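Local atomic coordinates of response regulator FixJ (Bradyrhizobium japonicum, PDB entry 5XSO), a protein that induces, once activated by its partner FixL, expression of nifA and fixK, and so switches on nitrogen-fixation genes. Residues Asp22-Ala25 / Met26-Ser29; Phe32-Ser36 / Ala37-Val41; Lys115-Asp119 / Asp120-Ala124; Ile74-Leu77 / Lys78-Ala82. All coordinates share one frame; numbering follows the deposited sequence.

Interaction 1. Residues Asp22-Ala25 / Met26-Ser29; sequences DDAA and MRDS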
loop_
_atom_site.group_PDB
_atom_site.type_symbol
_atom_site.label_atom_id
_atom_site.label_comp_id
_atom_site.label_asym_id
_atom_site.label_seq_id
_atom_site.Cartn_x
_atom_site.Cartn_y
_atom_site.Cartn_z
ATOM N N ASP A 22 -3.357 -23.204 -3.218
ATOM C CA ASP A 22 -3.462 -24.244 -4.239
ATOM C C ASP A 22 -4.184 -25.492 -3.725
ATOM O O ASP A 22 -4.417 -26.411 -4.509
ATOM C CB ASP A 22 -2.069 -24.599 -4.787
ATOM C CG ASP A 22 -1.191 -25.255 -3.769
ATOM O OD1 ASP A 22 -1.185 -24.806 -2.586
ATOM O OD2 ASP A 22 -0.489 -26.214 -4.163
ATOM N N ASP A 23 -4.571 -25.539 -2.448
ATOM C CA ASP A 23 -5.287 -26.689 -1.883
ATOM C C ASP A 23 -6.780 -26.517 -2.062
ATOM O O ASP A 23 -7.385 -25.623 -1.454
ATOM C CB ASP A 23 -4.959 -26.855 -0.398
ATOM C CG ASP A 23 -5.831 -27.938 0.300
ATOM O OD1 ASP A 23 -5.541 -28.265 1.462
ATOM O OD2 ASP A 23 -6.764 -28.487 -0.280
ATOM N N ALA A 24 -7.394 -27.422 -2.847
ATOM C CA ALA A 24 -8.823 -27.335 -3.116
ATOM C C ALA A 24 -9.651 -27.367 -1.824
ATOM O O ALA A 24 -10.645 -26.646 -1.701
ATOM C CB ALA A 24 -9.237 -28.481 -4.055
ATOM N N ALA A 25 -9.270 -28.207 -0.861
ATOM C CA ALA A 25 -10.090 -28.335 0.352
ATOM C C ALA A 25 -10.004 -27.077 1.214
ATOM O O ALA A 25 -10.993 -26.692 1.852
ATOM C CB ALA A 25 -9.653 -29.555 1.175
ATOM N N MET A 26 -8.824 -26.429 1.255
ATOM C CA MET A 26 -8.735 -25.113 1.907
ATOM C C MET A 26 -9.629 -24.096 1.213
ATOM O O MET A 26 -10.349 -23.348 1.882
ATOM C CB MET A 26 -7.297 -24.574 1.941
ATOM C CG MET A 26 -6.383 -25.404 2.865
ATOM S SD MET A 26 -6.769 -24.999 4.617
ATOM C CE MET A 26 -6.931 -23.225 4.584
ATOM N N ARG A 27 -9.539 -24.009 -0.136
ATOM C CA ARG A 27 -10.380 -23.060 -0.878
ATOM C C ARG A 27 -11.847 -23.296 -0.573
ATOM O O ARG A 27 -12.583 -22.353 -0.278
ATOM C CB ARG A 27 -10.137 -23.134 -2.398
ATOM C CG ARG A 27 -8.705 -22.570 -2.770
ATOM C CD ARG A 27 -8.581 -22.317 -4.318
ATOM N NE ARG A 27 -9.069 -23.437 -5.127
ATOM C CZ ARG A 27 -8.322 -24.480 -5.491
ATOM N NH1 ARG A 27 -7.045 -24.568 -5.125
ATOM N NH2 ARG A 27 -8.853 -25.433 -6.231
ATOM N N ASP A 28 -12.289 -24.555 -0.618
ATOM C CA ASP A 28 -13.692 -24.834 -0.303
ATOM C C ASP A 28 -14.043 -24.412 1.118
ATOM O O ASP A 28 -15.122 -23.860 1.365
ATOM C CB ASP A 28 -14.021 -26.330 -0.462
ATOM C CG ASP A 28 -14.211 -26.751 -1.904
ATOM O OD1 ASP A 28 -14.353 -25.880 -2.782
ATOM O OD2 ASP A 28 -14.166 -27.978 -2.120
ATOM N N SER A 29 -13.172 -24.726 2.073
ATOM C CA SER A 29 -13.449 -24.432 3.481
ATOM C C SER A 29 -13.462 -22.926 3.760
ATOM O O SER A 29 -14.325 -22.427 4.502
ATOM C CB SER A 29 -12.349 -25.101 4.353
ATOM O OG SER A 29 -12.537 -24.793 5.720
HETATM O O HOH W 1 -6.570 -27.292 -6.904
#
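The guanidinium of Arg27 folds back over the start of its own helix, one face lying on Ala24, whose CA sits 3.5 Å above the plane toward the rim. At the edge, in plane, are Asp22 CA and water 1; this water accepts from Arg27 NH2 at 3.0 Å and gives a weak bond to Asp22 O. A bend at chi3 (-47°) turns the arginine chain back to this place, where NH1 also donates to the carbonyl of Asp21, a residue that, like Asp22, probably helps bind magnesium. The other flat group, the carboxylate of Asp23, the N-cap residue, caps the helix: OD2 accepts from Ala25 N at 2.6 Å, met from above the carboxylate plane, and more weakly from Met26 N. OD1 lies 3.3 Å from Met26 CG, the two side chains crossing at about a right angle. Behind the cap, Arg27 N bonds to Asp23 O at 3.0 Å, nearly straight at 171°. With an alanine at Asp23, the amides of Ala25 and Met26 would probably lose their capping acceptor and the first turn would be likely to fray. Aspartate suits the position chemically, since its short carboxylate reaches these amides, and its negative charge probably interacts well with the helix dipole.

Interaction 2. Residues Phe32-Ser36 / Ala37-Val41; sequences FLLDS and AGFGV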
loop_
_atom_site.group_PDB
_atom_site.type_symbol
_atom_site.label_atom_id
_atom_site.label_comp_id
_atom_site.label_asym_id
_atom_site.label_seq_id
_atom_site.Cartn_x
_atom_site.Cartn_y
_atom_site.Cartn_z
ATOM N N PHE A 32 -16.603 -21.346 2.163
ATOM C CA PHE A 32 -17.818 -21.535 2.950
ATOM C C PHE A 32 -17.832 -20.633 4.189
ATOM O O PHE A 32 -18.822 -19.911 4.437
ATOM C CB PHE A 32 -17.979 -23.006 3.331
ATOM C CG PHE A 32 -19.362 -23.333 3.819
ATOM C CD1 PHE A 32 -19.628 -23.380 5.195
ATOM C CD2 PHE A 32 -20.417 -23.518 2.895
ATOM C CE1 PHE A 32 -20.967 -23.673 5.647
ATOM C CE2 PHE A 32 -21.772 -23.789 3.340
ATOM C CZ PHE A 32 -22.013 -23.871 4.714
ATOM N N LEU A 33 -16.772 -20.672 4.992
ATOM C CA LEU A 33 -16.793 -19.925 6.249
ATOM C C LEU A 33 -16.818 -18.407 6.042
ATOM O O LEU A 33 -17.314 -17.674 6.905
ATOM C CB LEU A 33 -15.575 -20.305 7.118
ATOM C CG LEU A 33 -14.188 -19.722 6.831
ATOM C CD1 LEU A 33 -13.934 -18.323 7.478
ATOM C CD2 LEU A 33 -13.034 -20.712 7.330
ATOM N N LEU A 34 -16.182 -17.892 4.987
ATOM C CA LEU A 34 -16.209 -16.447 4.798
ATOM C C LEU A 34 -17.616 -15.995 4.392
ATOM O O LEU A 34 -18.078 -14.913 4.788
ATOM C CB LEU A 34 -15.180 -16.073 3.735
ATOM C CG LEU A 34 -13.719 -16.348 4.203
ATOM C CD1 LEU A 34 -12.777 -16.170 2.985
ATOM C CD2 LEU A 34 -13.361 -15.401 5.308
ATOM N N ASP A 35 -18.294 -16.815 3.591
ATOM C CA ASP A 35 -19.662 -16.470 3.213
ATOM C C ASP A 35 -20.561 -16.426 4.439
ATOM O O ASP A 35 -21.400 -15.523 4.572
ATOM C CB ASP A 35 -20.217 -17.470 2.210
ATOM C CG ASP A 35 -21.623 -17.059 1.749
ATOM O OD1 ASP A 35 -21.764 -15.982 1.157
ATOM O OD2 ASP A 35 -22.560 -17.775 2.101
ATOM N N SER A 36 -20.407 -17.411 5.346
ATOM C CA SER A 36 -21.222 -17.416 6.561
ATOM C C SER A 36 -20.996 -16.175 7.401
ATOM O O SER A 36 -21.911 -15.733 8.105
ATOM C CB SER A 36 -20.992 -18.660 7.424
ATOM O OG SER A 36 -21.082 -19.852 6.651
ATOM N N ALA A 37 -19.801 -15.618 7.350
ATOM C CA ALA A 37 -19.537 -14.398 8.076
ATOM C C ALA A 37 -19.979 -13.148 7.316
ATOM O O ALA A 37 -19.859 -12.043 7.855
ATOM C CB ALA A 37 -18.043 -14.335 8.429
ATOM N N GLY A 38 -20.430 -13.269 6.078
ATOM C CA GLY A 38 -20.933 -12.117 5.356
ATOM C C GLY A 38 -19.941 -11.423 4.441
ATOM O O GLY A 38 -20.255 -10.337 3.933
ATOM N N PHE A 39 -18.786 -12.023 4.169
ATOM C CA PHE A 39 -17.817 -11.447 3.237
ATOM C C PHE A 39 -18.077 -11.888 1.800
ATOM O O PHE A 39 -18.525 -13.005 1.570
ATOM C CB PHE A 39 -16.406 -11.918 3.632
ATOM C CG PHE A 39 -15.969 -11.378 4.937
ATOM C CD1 PHE A 39 -16.029 -12.162 6.071
ATOM C CD2 PHE A 39 -15.506 -10.052 5.038
ATOM C CE1 PHE A 39 -15.651 -11.688 7.278
ATOM C CE2 PHE A 39 -15.094 -9.560 6.256
ATOM C CZ PHE A 39 -15.151 -10.360 7.382
ATOM N N GLY A 40 -17.678 -11.069 0.838
ATOM C CA GLY A 40 -17.523 -11.539 -0.536
ATOM C C GLY A 40 -16.151 -12.182 -0.768
ATOM O O GLY A 40 -15.165 -11.829 -0.111
ATOM N N VAL A 41 -16.081 -13.123 -1.715
ATOM C CA VAL A 41 -14.879 -13.955 -1.913
ATOM C C VAL A 41 -14.576 -14.143 -3.401
ATOM O O VAL A 41 -15.479 -14.376 -4.216
ATOM C CB VAL A 41 -15.017 -15.334 -1.239
ATOM C CG1 VAL A 41 -13.674 -16.071 -1.249
ATOM C CG2 VAL A 41 -15.490 -15.210 0.235
HETATM O O HOH W 2 -19.394 -14.929 -0.011
#
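Leu34 meets Val41 across the turn, its CB 3.6 Å from Val41 CG2, the two side chains crossing at about a right angle. Chi1 of Val41 (-170°) sets CG1 anti to the backbone N and thereby leaves CG2 as the methyl that faces the leucine. Phe39 comes in less closely, CD1 4.3 Å from Leu34 CD2, and the edge of its ring lies near Leu34 O. That carbonyl is gripped by Phe39 N at 3.0 Å, with a weak second bond from Ala37 N, while Asp35 O takes Gly38 N at 2.9 Å from above its carbonyl plane. These bonds turn the chain out of the helix and bring Phe39 and Val41 back toward Leu34. Gly38, having no CB, can take the positive phi (96°) that the turn needs; a CB there would be jammed against the preceding carbonyl oxygen. Farther out, Ile17 and Val19 of strand 16-20 pack on Leu34, and Ile126 of helix 119-138 touches both Leu34 and Phe39, which is why bulky apolar side chains suit these buried places. The ending is a Schellman motif, closing helix 24-36 and leading into strand 40-44 within a beta-alpha-beta unit of the CheY-like receiver domain.

Interaction 3. Residues Lys115-Asp119 / Asp120-Ala124; sequences KPFED and DRLTA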
loop_
_atom_site.group_PDB
_atom_site.type_symbol
_atom_site.label_atom_id
_atom_site.label_comp_id
_atom_site.label_asym_id
_atom_site.label_seq_id
_atom_site.Cartn_x
_atom_site.Cartn_y
_atom_site.Cartn_z
ATOM N N LYS A 115 -2.016 -23.008 10.903
ATOM C CA LYS A 115 -3.056 -24.018 10.712
ATOM C C LYS A 115 -2.869 -25.177 11.689
ATOM O O LYS A 115 -1.743 -25.500 12.076
ATOM C CB LYS A 115 -3.017 -24.555 9.286
ATOM C CG LYS A 115 -3.240 -23.440 8.180
ATOM C CD LYS A 115 -2.659 -23.860 6.837
ATOM C CE LYS A 115 -3.424 -25.057 6.317
ATOM N NZ LYS A 115 -2.992 -25.429 4.944
ATOM N N PRO A 116 -3.954 -25.846 12.086
ATOM C CA PRO A 116 -5.357 -25.496 11.787
ATOM C C PRO A 116 -5.776 -24.306 12.647
ATOM O O PRO A 116 -5.316 -24.192 13.788
ATOM C CB PRO A 116 -6.121 -26.756 12.179
ATOM C CG PRO A 116 -5.290 -27.324 13.357
ATOM C CD PRO A 116 -3.834 -27.051 12.919
ATOM N N PHE A 117 -6.655 -23.448 12.136
ATOM C CA PHE A 117 -7.123 -22.304 12.907
ATOM C C PHE A 117 -8.653 -22.318 12.934
ATOM O O PHE A 117 -9.318 -22.892 12.056
ATOM C CB PHE A 117 -6.513 -20.961 12.322
ATOM C CG PHE A 117 -6.813 -20.739 10.861
ATOM C CD1 PHE A 117 -8.088 -20.329 10.446
ATOM C CD2 PHE A 117 -5.839 -20.994 9.911
ATOM C CE1 PHE A 117 -8.370 -20.128 9.106
ATOM C CE2 PHE A 117 -6.087 -20.800 8.549
ATOM C CZ PHE A 117 -7.361 -20.373 8.147
ATOM N N GLU A 118 -9.229 -21.625 13.907
ATOM C CA GLU A 118 -10.686 -21.520 14.000
ATOM C C GLU A 118 -11.241 -20.478 13.037
ATOM O O GLU A 118 -10.585 -19.458 12.764
ATOM C CB GLU A 118 -11.086 -21.152 15.422
ATOM C CG GLU A 118 -10.553 -22.111 16.486
ATOM C CD GLU A 118 -11.337 -23.415 16.569
ATOM O OE1 GLU A 118 -11.008 -24.266 17.431
ATOM O OE2 GLU A 118 -12.289 -23.593 15.779
ATOM N N ASP A 119 -12.467 -20.732 12.538
ATOM C CA ASP A 119 -13.128 -19.817 11.595
ATOM C C ASP A 119 -13.154 -18.403 12.147
ATOM O O ASP A 119 -12.902 -17.422 11.425
ATOM C CB ASP A 119 -14.589 -20.245 11.305
ATOM C CG ASP A 119 -14.717 -21.584 10.595
ATOM O OD1 ASP A 119 -13.705 -22.190 10.257
ATOM O OD2 ASP A 119 -15.875 -22.046 10.384
ATOM N N ASP A 120 -13.481 -18.264 13.433
ATOM C CA ASP A 120 -13.695 -16.927 13.983
ATOM C C ASP A 120 -12.398 -16.181 14.196
ATOM O O ASP A 120 -12.402 -14.936 14.231
ATOM C CB ASP A 120 -14.444 -16.998 15.311
ATOM C CG ASP A 120 -15.923 -17.288 15.156
ATOM O OD1 ASP A 120 -16.497 -17.384 14.010
ATOM O OD2 ASP A 120 -16.531 -17.465 16.232
ATOM N N ARG A 121 -11.285 -16.902 14.401
ATOM C CA ARG A 121 -10.004 -16.223 14.493
ATOM C C ARG A 121 -9.649 -15.561 13.164
ATOM O O ARG A 121 -9.129 -14.430 13.148
ATOM C CB ARG A 121 -8.913 -17.213 14.911
ATOM C CG ARG A 121 -7.539 -16.595 15.011
ATOM C CD ARG A 121 -7.219 -16.216 16.381
ATOM N NE ARG A 121 -5.770 -16.169 16.588
ATOM C CZ ARG A 121 -5.038 -15.063 16.483
ATOM N NH1 ARG A 121 -5.626 -13.917 16.162
ATOM N NH2 ARG A 121 -3.721 -15.102 16.698
ATOM N N LEU A 122 -9.911 -16.248 12.047
ATOM C CA LEU A 122 -9.670 -15.635 10.738
ATOM C C LEU A 122 -10.583 -14.432 10.538
ATOM O O LEU A 122 -10.131 -13.364 10.120
ATOM C CB LEU A 122 -9.910 -16.641 9.611
ATOM C CG LEU A 122 -9.689 -16.116 8.189
ATOM C CD1 LEU A 122 -8.303 -15.405 8.030
ATOM C CD2 LEU A 122 -9.901 -17.301 7.206
ATOM N N THR A 123 -11.887 -14.583 10.819
ATOM C CA THR A 123 -12.775 -13.489 10.430
ATOM C C THR A 123 -12.524 -12.258 11.304
ATOM O O THR A 123 -12.524 -11.129 10.797
ATOM C CB THR A 123 -14.250 -13.922 10.453
ATOM O OG1 THR A 123 -14.559 -14.513 11.707
ATOM C CG2 THR A 123 -14.578 -14.930 9.314
ATOM N N ALA A 124 -12.198 -12.449 12.588
ATOM C CA ALA A 124 -11.791 -11.317 13.420
ATOM C C ALA A 124 -10.512 -10.664 12.906
ATOM O O ALA A 124 -10.342 -9.440 12.995
ATOM C CB ALA A 124 -11.570 -11.764 14.867
#
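Phe117 and Leu122 touch where the loop after strand 111-114 enters helix 119-138, the last helix of the CheY-like receiver fold, with Glu118 at the N-cap position. The capping residue's backbone carbonyl has two donors, both weak: Leu122 N at 3.4 Å, well aligned at 162°, and Arg121 N at 3.1 Å, badly bent. Regular helical bonding is firmer one residue on, where Asp119 O takes Thr123 N at 3.1 Å in the carbonyl plane. Thr123 OG1 stands between its own backbone N and carbonyl carbon (chi1 52°), which brings the hydroxyl near the oxygens of Asp119 and Asp120; its weak bond could go to either. Such a hydroxyl suits a helix side, since it can turn back to the preceding turn, while its methyl CG2 packs on Ala37. At the loop's start, Lys115 O bonds to a bound glycerol, probably from the crystallisation liquor, and Phe117 N has a weak bond to glycerol as well. Toward the interior, Phe117 also rests on Met92, and the buried Leu122 on Leu90 and Leu113. Losing the ring of Phe117 to an alanine is likely to leave a gap beside Leu122 and Met92. The phenyl ring approaches Leu122 obliquely, its CE1 3.7 Å from Leu122 CD2 and 3.8 Å from Leu122 CB.

Interaction 4. Residues Ile74-Leu77 / Lys78-Ala82; sequences IELL and KRMKA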
loop_
_atom_site.group_PDB
_atom_site.type_symbol
_atom_site.label_atom_id
_atom_site.label_comp_id
_atom_site.label_asym_id
_atom_site.label_seq_id
_atom_site.Cartn_x
_atom_site.Cartn_y
_atom_site.Cartn_z
ATOM N N ILE A 74 6.944 -14.523 0.702
ATOM C CA ILE A 74 7.886 -13.448 0.407
ATOM C C ILE A 74 7.632 -12.881 -0.983
ATOM O O ILE A 74 7.616 -11.660 -1.179
ATOM C CB ILE A 74 9.334 -13.946 0.539
ATOM C CG1 ILE A 74 9.688 -14.175 2.004
ATOM C CG2 ILE A 74 10.314 -12.948 -0.111
ATOM C CD1 ILE A 74 11.071 -14.789 2.170
ATOM N N GLU A 75 7.482 -13.759 -1.977
ATOM C CA GLU A 75 7.374 -13.280 -3.354
ATOM C C GLU A 75 6.078 -12.505 -3.549
ATOM O O GLU A 75 6.072 -11.427 -4.172
ATOM C CB GLU A 75 7.463 -14.459 -4.328
ATOM C CG GLU A 75 7.594 -14.072 -5.837
ATOM C CD GLU A 75 8.804 -13.169 -6.166
ATOM O OE1 GLU A 75 9.904 -13.705 -6.461
ATOM O OE2 GLU A 75 8.649 -11.923 -6.153
ATOM N N LEU A 76 4.976 -13.036 -3.003
ATOM C CA LEU A 76 3.700 -12.335 -3.040
ATOM C C LEU A 76 3.844 -10.926 -2.483
ATOM O O LEU A 76 3.481 -9.940 -3.139
ATOM C CB LEU A 76 2.672 -13.123 -2.237
ATOM C CG LEU A 76 1.309 -12.443 -2.167
ATOM C CD1 LEU A 76 0.749 -12.349 -3.552
ATOM C CD2 LEU A 76 0.366 -13.198 -1.206
ATOM N N LEU A 77 4.423 -10.813 -1.285
ATOM C CA LEU A 77 4.595 -9.496 -0.675
ATOM C C LEU A 77 5.501 -8.600 -1.524
ATOM O O LEU A 77 5.203 -7.414 -1.721
ATOM C CB LEU A 77 5.147 -9.651 0.741
ATOM C CG LEU A 77 4.141 -9.552 1.886
ATOM C CD1 LEU A 77 3.573 -8.136 1.913
ATOM C CD2 LEU A 77 3.028 -10.579 1.737
ATOM N N LYS A 78 6.599 -9.143 -2.056
ATOM C CA LYS A 78 7.463 -8.318 -2.908
ATOM C C LYS A 78 6.701 -7.782 -4.116
ATOM O O LYS A 78 6.803 -6.591 -4.435
ATOM C CB LYS A 78 8.705 -9.106 -3.334
ATOM C CG LYS A 78 9.710 -9.197 -2.200
ATOM C CD LYS A 78 11.070 -9.721 -2.618
ATOM C CE LYS A 78 11.967 -9.943 -1.395
ATOM N NZ LYS A 78 13.151 -10.814 -1.675
ATOM N N ARG A 79 5.908 -8.626 -4.781
ATOM C CA ARG A 79 5.119 -8.147 -5.921
ATOM C C ARG A 79 4.046 -7.143 -5.492
ATOM O O ARG A 79 3.808 -6.152 -6.191
ATOM C CB ARG A 79 4.460 -9.319 -6.665
ATOM C CG ARG A 79 5.403 -10.418 -7.153
ATOM C CD ARG A 79 6.107 -10.077 -8.460
ATOM N NE ARG A 79 5.787 -11.045 -9.518
ATOM C CZ ARG A 79 6.327 -12.263 -9.622
ATOM N NH1 ARG A 79 7.214 -12.687 -8.726
ATOM N NH2 ARG A 79 5.979 -13.068 -10.623
ATOM N N MET A 80 3.361 -7.392 -4.371
ATOM C CA MET A 80 2.260 -6.513 -3.984
ATOM C C MET A 80 2.738 -5.101 -3.724
ATOM O O MET A 80 2.064 -4.138 -4.097
ATOM C CB MET A 80 1.523 -7.084 -2.766
ATOM C CG MET A 80 0.820 -8.316 -3.186
ATOM S SD MET A 80 -0.682 -7.792 -4.093
ATOM C CE MET A 80 -1.789 -7.274 -2.745
ATOM N N LYS A 81 3.896 -4.952 -3.096
ATOM C CA LYS A 81 4.382 -3.608 -2.830
ATOM C C LYS A 81 5.026 -3.000 -4.073
ATOM O O LYS A 81 4.962 -1.778 -4.267
ATOM C CB LYS A 81 5.340 -3.624 -1.638
ATOM C CG LYS A 81 6.527 -4.525 -1.816
ATOM C CD LYS A 81 7.160 -4.855 -0.465
ATOM C CE LYS A 81 7.767 -3.618 0.202
ATOM N NZ LYS A 81 7.988 -3.854 1.663
ATOM N N ALA A 82 5.585 -3.833 -4.954
ATOM C CA ALA A 82 5.975 -3.333 -6.265
ATOM C C ALA A 82 4.782 -2.705 -6.977
ATOM O O ALA A 82 4.924 -1.665 -7.634
ATOM C CB ALA A 82 6.585 -4.455 -7.108
#
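Lys78 lies alongside Ile74, both side chains pointing the same way, and its CE rests 3.7 Å from Ile74 CG2. Extended beyond CG, the lysine lays its methylenes on the isoleucine and carries its ammonium outward, a good choice for an exposed position. Its backbone N donates to Ile74 O at 2.9 Å, the first of four i to i+4 bonds between 74-77 and 78-82. Arg79 follows with the one salt bridge: NH1 lies 3.0 Å from Glu75 OE2, which sits at the edge of the guanidinium, near its plane. The carboxylate and guanidinium planes stand 70° apart, so a single nitrogen, not a paired fork, makes the approach. Bends on both sides close it, at chi2 of Glu75 (57°) and at chi2 and chi3 of Arg79. This is the classic i to i+4 acid-base pair along a helix, here helix 73-82 of the beta-alpha-beta unit that links strands 61-65 and 89-93 in the receiver domain. Met80 then turns to the buried side, lying beside Leu76 with CG 4.1 Å from Leu76 CD1; both touch Phe50 of helix 47-53, and the flexible thioether also fits against Ile89 and Leu54. Lys81 N bonds to Leu77 O at 3.1 Å, CG of the same lysine passes 3.2 Å from that oxygen, and its ammonium donates to the carbonyl of Leu107.

In the fold
All four contacts belong to the receiver domain, built on a parallel five-stranded sheet. Along the chain they run in the order 1, 2, 4, 3. Interactions 1 and 2 stand at the two ends of helix 24-36, their centres about 14 Å apart. Interaction 3 lies about 13 Å from interaction 2 and 15 Å from interaction 1, centre to centre, and touches both: Thr123 packs on Ala37 and Phe39, and Lys115 on Met26. Leu33 packs on Asp119 and Thr123, so that helices 24-36 and 119-138 meet. Interaction 4 stands apart on helix 73-82, at least 22 Å away between centres. Asp22, which probably takes part in binding magnesium, puts interaction 1 beside the likely metal site.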